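Local coordinates for protein probable ribosomal RNA small subunit methyltransferase (Thermus thermophilus, PDB 3DMH) that methylates the exocyclic N2 amine of a guanine in 16S ribosomal RNA, taking the methyl group from S-adenosylmethionine, at residues L316-A319 / Q320-N324. Sequence-based numbering, arbitrary orientation.
With SAM (S-adenosylmethionine), chain D.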
loop_
_atom_site.group_PDB
_atom_site.type_symbol
_atom_site.label_atom_id
_atom_site.label_comp_id
_atom_site.label_asym_id
_atom_site.label_seq_id
_atom_site.Cartn_x
_atom_site.Cartn_y
_atom_site.Cartn_z
ATOM N N LEU A 316 -8.419 -4.046 10.993
ATOM C CA LEU A 316 -7.783 -4.834 9.922
ATOM C C LEU A 316 -6.700 -5.752 10.480
ATOM O O LEU A 316 -6.025 -5.398 11.456
ATOM C CB LEU A 316 -7.185 -3.897 8.866
ATOM C CG LEU A 316 -8.140 -3.001 8.075
ATOM C CD1 LEU A 316 -7.320 -2.088 7.177
ATOM C CD2 LEU A 316 -9.123 -3.823 7.251
ATOM N N ASP A 317 -6.485 -6.899 9.821
ATOM C CA ASP A 317 -5.388 -7.796 10.180
ATOM C C ASP A 317 -4.036 -7.061 10.281
ATOM O O ASP A 317 -3.277 -7.298 11.210
ATOM C CB ASP A 317 -5.231 -8.900 9.128
ATOM C CG ASP A 317 -6.358 -9.901 9.142
ATOM O OD1 ASP A 317 -7.078 -10.001 10.164
ATOM O OD2 ASP A 317 -6.516 -10.608 8.111
ATOM N N VAL A 318 -3.734 -6.184 9.317
ATOM C CA VAL A 318 -2.469 -5.433 9.349
ATOM C C VAL A 318 -2.369 -4.592 10.609
ATOM O O VAL A 318 -1.314 -4.557 11.267
ATOM C CB VAL A 318 -2.279 -4.535 8.099
ATOM C CG1 VAL A 318 -1.081 -3.591 8.253
ATOM C CG2 VAL A 318 -2.140 -5.404 6.827
ATOM N N ALA A 319 -3.470 -3.903 10.933
ATOM C CA ALA A 319 -3.496 -3.020 12.097
ATOM C C ALA A 319 -3.325 -3.802 13.407
ATOM O O ALA A 319 -2.617 -3.370 14.310
ATOM C CB ALA A 319 -4.764 -2.187 12.107
ATOM N N GLN A 320 -3.935 -4.982 13.487
ATOM C CA GLN A 320 -3.730 -5.851 14.646
ATOM C C GLN A 320 -2.259 -6.282 14.725
ATOM O O GLN A 320 -1.663 -6.269 15.798
ATOM C CB GLN A 320 -4.651 -7.064 14.535
ATOM C CG GLN A 320 -4.706 -7.933 15.765
ATOM C CD GLN A 320 -5.843 -8.950 15.677
ATOM O OE1 GLN A 320 -6.846 -8.720 14.987
ATOM N NE2 GLN A 320 -5.693 -10.073 16.373
ATOM N N ALA A 321 -1.665 -6.640 13.577
ATOM C CA ALA A 321 -0.249 -6.973 13.538
ATOM C C ALA A 321 0.645 -5.824 14.002
ATOM O O ALA A 321 1.677 -6.051 14.650
ATOM C CB ALA A 321 0.152 -7.430 12.136
ATOM N N PHE A 322 0.264 -4.588 13.673
ATOM C CA PHE A 322 1.027 -3.423 14.099
ATOM C C PHE A 322 1.136 -3.408 15.620
ATOM O O PHE A 322 2.208 -3.157 16.165
ATOM C CB PHE A 322 0.338 -2.135 13.636
ATOM C CG PHE A 322 0.665 -1.716 12.220
ATOM C CD1 PHE A 322 1.306 -2.566 11.310
ATOM C CD2 PHE A 322 0.297 -0.436 11.794
ATOM C CE1 PHE A 322 1.585 -2.105 10.028
ATOM C CE2 PHE A 322 0.563 0.013 10.529
ATOM C CZ PHE A 322 1.217 -0.823 9.633
ATOM N N VAL A 323 0.015 -3.679 16.299
ATOM C CA VAL A 323 0.017 -3.673 17.767
ATOM C C VAL A 323 0.902 -4.792 18.302
ATOM O O VAL A 323 1.700 -4.553 19.192
ATOM C CB VAL A 323 -1.393 -3.833 18.309
ATOM C CG1 VAL A 323 -1.391 -3.943 19.857
ATOM C CG2 VAL A 323 -2.212 -2.654 17.884
ATOM N N ASN A 324 0.763 -5.996 17.740
ATOM C CA ASN A 324 1.562 -7.141 18.218
ATOM C C ASN A 324 3.039 -6.868 17.985
ATOM O O ASN A 324 3.882 -7.141 18.848
ATOM C CB ASN A 324 1.162 -8.444 17.513
ATOM C CG ASN A 324 -0.292 -8.821 17.747
ATOM O OD1 ASN A 324 -0.926 -8.369 18.701
ATOM N ND2 ASN A 324 -0.832 -9.656 16.863
HETATM N N SAM D . 1.890 7.313 8.870
HETATM C CA SAM D . 1.230 7.978 7.694
HETATM C C SAM D . 0.440 9.173 8.185
HETATM O O SAM D . 0.269 9.248 9.410
HETATM O OXT SAM D . -0.022 9.985 7.366
HETATM C CB SAM D . 0.272 7.022 6.979
HETATM C CG SAM D . -0.870 6.462 7.830
HETATM S SD SAM D . -2.004 5.441 6.835
HETATM C CE SAM D . -3.518 5.498 7.836
HETATM C "C5'" SAM D . -1.491 3.722 7.118
HETATM C "C4'" SAM D . -0.255 3.347 6.317
HETATM O "O4'" SAM D . -0.057 1.958 6.569
HETATM C "C3'" SAM D . -0.379 3.541 4.799
HETATM O "O3'" SAM D . 0.672 4.347 4.283
HETATM C "C2'" SAM D . -0.350 2.108 4.260
HETATM O "O2'" SAM D . 0.185 1.961 2.959
HETATM C "C1'" SAM D . 0.471 1.443 5.363
HETATM N N9 SAM D . 0.346 -0.001 5.330
HETATM C C8 SAM D . -0.741 -0.779 4.939
HETATM N N7 SAM D . -0.429 -2.088 5.098
HETATM C C5 SAM D . 0.864 -2.149 5.573
HETATM C C6 SAM D . 1.730 -3.206 5.880
HETATM N N6 SAM D . 1.358 -4.482 5.711
HETATM N N1 SAM D . 2.985 -2.894 6.346
HETATM C C2 SAM D . 3.400 -1.589 6.497
HETATM N N3 SAM D . 2.583 -0.521 6.145
HETATM C C4 SAM D . 1.341 -0.829 5.709
#
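Phe322 and Val318 sit one helical turn apart and send their side chains the same way, toward the adenine of S-adenosylmethionine. CB of Phe322 lies 3.3 Å from Ala319 O, on the first turn of the helix. With CG anti to the carbonyl carbon and beside the backbone N (chi1 -84°), the ring runs out alongside Val318: CD1 is 3.3 Å from Val318 O, and next along the edge CE1 meets Val318 CG1 at 3.5 Å. At the tip, CZ comes within 3.8 Å of SAM N3, so the ligand approaches the phenyl edge near the ring plane rather than covering a face. The same CG1 of Val318 stands on the same side of the adenine plane, farther along, 3.6 Å from SAM N7, while CG2 lies near N6. Valine and phenylalanine thus line one side of the base; Pro307 touches both side chains, and Val289, which packs on Phe322, also gives its backbone N to the cofactor. The sheet that holds the parallel strands 299-304 and 334-340 has the order 3-2-1-4-5-7-6 of the Rossmann-like methyltransferase fold, and helix 317-329 lies in the crossover between them. Leu316 is the N-cap residue, and its carbonyl takes the amide of Gln320 at 2.9 Å, nearly straight (N-H...O 163°). Ala321 to Asp317 and Phe322 to Val318 continue the ladder, whereas the bond from Val323 N to Ala319 O is weak. An alanine in place of Phe322 would probably leave Val318 CG1 without its aromatic neighbour and open a gap over the face of the adenine at N3. Away from the cofactor, Ala319 and Val323 pack against Tyr346 and Leu350 of helix 346-354. Tyr8 of helix 5-9 touches both Val318 and Ala321.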